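Local atomic coordinates of uncharacterized protein HI_0666 (Haemophilus influenzae, PDB entry 7CZO), a protein that is of uncharacterized function but corresponds to the N-terminal domain of HipA toxin and probably takes part in the three-component regulation of a HipBA toxin-antitoxin system. Residues R78-E81 / F85-L88. Numbering follows the deposited sequence.
Sequences RIDE and FRFL
Phe85 N donates to Glu81 O at 3.2 Å, the first i to i+4 bond of helix 82-91. The N-H...O angle is 163°. Glu81 sits at the N-cap, so its carbonyl is the one that opens the helical ladder, and Phe85 N satisfies it. Phe85 CB also rests 3.7 Å from Glu81 O, while the rest of the side chain, with CG anti to the backbone N (chi1 -179°), leads away from the loop and touches Leu20 and Glu22 of strand 15-22. The CB of Glu81 points away from 85-88; its OE2 accepts a hydrogen bond from Leu56 N, tying the helix start to the loop just before helix 58-62.

On the flank, Arg86 is bent at chi3 and brings its guanidinium back toward Asp80. Asp80 OD1 lies at the guanidinium edge, near its plane, but 4.0 Å from Arg86 NH2, a long salt bridge. The stronger partner of that nitrogen is Asp83 OD1, three residues earlier, in the first turn of the helix. Asp80 OD1 also lies close to Asp83 OD2, like charges whose repulsion Arg86 probably offsets. The one hydrogen bond between the two segments is thus a backbone bond that starts the helix; the long Asp80-Arg86 pairing is probably a weak electrostatic addition from an exposed loop residue.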
ATOM      1  N   ARG A  78      -6.374  -1.497 -18.341  1.00149.96           N
ATOM      2  CA  ARG A  78      -6.033  -2.323 -17.185  1.00139.63           C
ATOM      3  C   ARG A  78      -6.320  -1.556 -15.922  1.00130.63           C
ATOM      4  O   ARG A  78      -6.149  -0.337 -15.872  1.00151.86           O
ATOM      5  CB  ARG A  78      -4.529  -2.660 -17.170  1.00143.57           C
ATOM      6  CG  ARG A  78      -4.139  -4.091 -17.517  1.00144.09           C
ATOM      7  CD  ARG A  78      -2.746  -4.117 -18.138  1.00142.89           C
ATOM      8  NE  ARG A  78      -2.788  -3.723 -19.554  1.00141.26           N
ATOM      9  CZ  ARG A  78      -1.754  -3.271 -20.268  1.00132.09           C
ATOM     10  NH1 ARG A  78      -1.932  -2.949 -21.545  1.00119.23           N
ATOM     11  NH2 ARG A  78      -0.548  -3.125 -19.723  1.00139.01           N
ATOM     12  N   ILE A  79      -6.737  -2.280 -14.898  1.00122.98           N
ATOM     13  CA  ILE A  79      -6.650  -1.778 -13.526  1.00122.04           C
ATOM     14  C   ILE A  79      -5.981  -2.809 -12.630  1.00122.15           C
ATOM     15  O   ILE A  79      -5.408  -2.455 -11.596  1.00143.39           O
ATOM     16  CB  ILE A  79      -8.008  -1.368 -12.973  1.00123.15           C
ATOM     17  CG1 ILE A  79      -9.072  -2.207 -13.658  1.00127.03           C
ATOM     18  CG2 ILE A  79      -8.246   0.134 -13.180  1.00114.10           C
ATOM     19  CD1 ILE A  79     -10.440  -1.949 -13.133  1.00125.95           C
ATOM     20  N   ASP A  80      -6.066  -4.081 -12.999  1.00111.13           N
ATOM     21  CA  ASP A  80      -4.980  -5.010 -12.711  1.00108.77           C
ATOM     22  C   ASP A  80      -4.863  -5.327 -11.213  1.00110.22           C
ATOM     23  O   ASP A  80      -4.957  -6.496 -10.834  1.00130.17           O
ATOM     24  CB  ASP A  80      -3.671  -4.407 -13.273  1.00104.96           C
ATOM     25  CG  ASP A  80      -2.506  -5.391 -13.326  1.00111.26           C
ATOM     26  OD1 ASP A  80      -1.337  -4.925 -13.423  1.00106.96           O
ATOM     27  OD2 ASP A  80      -2.745  -6.616 -13.294  1.00115.24           O
ATOM     28  N   GLU A  81      -4.672  -4.292 -10.382  1.00 90.17           N
ATOM     29  CA  GLU A  81      -4.322  -4.409  -8.955  1.00 86.64           C
ATOM     30  C   GLU A  81      -2.858  -4.229  -8.653  1.00 78.23           C
ATOM     31  O   GLU A  81      -2.511  -3.697  -7.608  1.00 82.73           O
ATOM     32  CB  GLU A  81      -4.793  -5.702  -8.302  1.00 88.63           C
ATOM     33  CG  GLU A  81      -6.292  -5.694  -8.069  1.00 95.22           C
ATOM     34  CD  GLU A  81      -6.665  -6.446  -6.836  1.00 90.61           C
ATOM     35  OE1 GLU A  81      -7.564  -5.977  -6.111  1.00 99.42           O
ATOM     36  OE2 GLU A  81      -6.022  -7.489  -6.595  1.00 92.77           O
ATOM     37  N   PHE A  85      -1.332  -0.832  -6.857  1.00 58.96           N
ATOM     38  CA  PHE A  85      -0.184  -0.854  -5.964  1.00 58.13           C
ATOM     39  C   PHE A  85       0.906   0.013  -6.548  1.00 55.77           C
ATOM     40  O   PHE A  85       1.654   0.633  -5.819  1.00 56.85           O
ATOM     41  CB  PHE A  85       0.341  -2.288  -5.751  1.00 61.75           C
ATOM     42  CG  PHE A  85       1.522  -2.369  -4.799  1.00 56.03           C
ATOM     43  CD1 PHE A  85       1.350  -2.162  -3.449  1.00 54.41           C
ATOM     44  CD2 PHE A  85       2.782  -2.639  -5.257  1.00 53.57           C
ATOM     45  CE1 PHE A  85       2.406  -2.222  -2.568  1.00 58.81           C
ATOM     46  CE2 PHE A  85       3.853  -2.715  -4.370  1.00 61.15           C
ATOM     47  CZ  PHE A  85       3.666  -2.515  -3.018  1.00 59.98           C
ATOM     48  N   ARG A  86       1.006   0.065  -7.870  1.00 58.01           N
ATOM     49  CA  ARG A  86       2.038   0.910  -8.470  1.00 63.64           C
ATOM     50  C   ARG A  86       1.682   2.395  -8.213  1.00 57.48           C
ATOM     51  O   ARG A  86       2.527   3.190  -7.853  1.00 59.01           O
ATOM     52  CB  ARG A  86       2.180   0.612  -9.962  1.00 69.12           C
ATOM     53  CG  ARG A  86       3.564   0.862 -10.539  1.00 83.02           C
ATOM     54  CD  ARG A  86       3.643   0.593 -12.057  1.00 95.40           C
ATOM     55  NE  ARG A  86       2.661  -0.387 -12.567  1.00 97.24           N
ATOM     56  CZ  ARG A  86       2.684  -1.707 -12.346  1.00 98.67           C
ATOM     57  NH1 ARG A  86       3.638  -2.267 -11.601  1.00 98.03           N
ATOM     58  NH2 ARG A  86       1.724  -2.478 -12.859  1.00101.34           N
ATOM     59  N   PHE A  87       0.415   2.754  -8.367  1.00 51.16           N
ATOM     60  CA  PHE A  87       0.003   4.115  -8.150  1.00 51.32           C
ATOM     61  C   PHE A  87       0.305   4.491  -6.711  1.00 57.59           C
ATOM     62  O   PHE A  87       0.961   5.504  -6.438  1.00 52.34           O
ATOM     63  CB  PHE A  87      -1.463   4.270  -8.408  1.00 52.52           C
ATOM     64  CG  PHE A  87      -1.980   5.592  -7.997  1.00 54.23           C
ATOM     65  CD1 PHE A  87      -2.101   6.611  -8.909  1.00 60.67           C
ATOM     66  CD2 PHE A  87      -2.330   5.825  -6.687  1.00 60.00           C
ATOM     67  CE1 PHE A  87      -2.563   7.854  -8.518  1.00 60.37           C
ATOM     68  CE2 PHE A  87      -2.801   7.068  -6.279  1.00 61.70           C
ATOM     69  CZ  PHE A  87      -2.911   8.081  -7.200  1.00 56.26           C
ATOM     70  N   LEU A  88      -0.113   3.644  -5.778  1.00 55.04           N
ATOM     71  CA  LEU A  88       0.229   3.901  -4.370  1.00 57.61           C
ATOM     72  C   LEU A  88       1.707   4.216  -4.214  1.00 54.62           C
ATOM     73  O   LEU A  88       2.053   5.165  -3.522  1.00 52.08           O
ATOM     74  CB  LEU A  88      -0.195   2.747  -3.443  1.00 56.41           C
ATOM     75  CG  LEU A  88      -1.730   2.643  -3.429  1.00 56.75           C
ATOM     76  CD1 LEU A  88      -2.176   1.440  -2.626  1.00 55.93           C
ATOM     77  CD2 LEU A  88      -2.365   3.936  -2.932  1.00 55.75           C
TER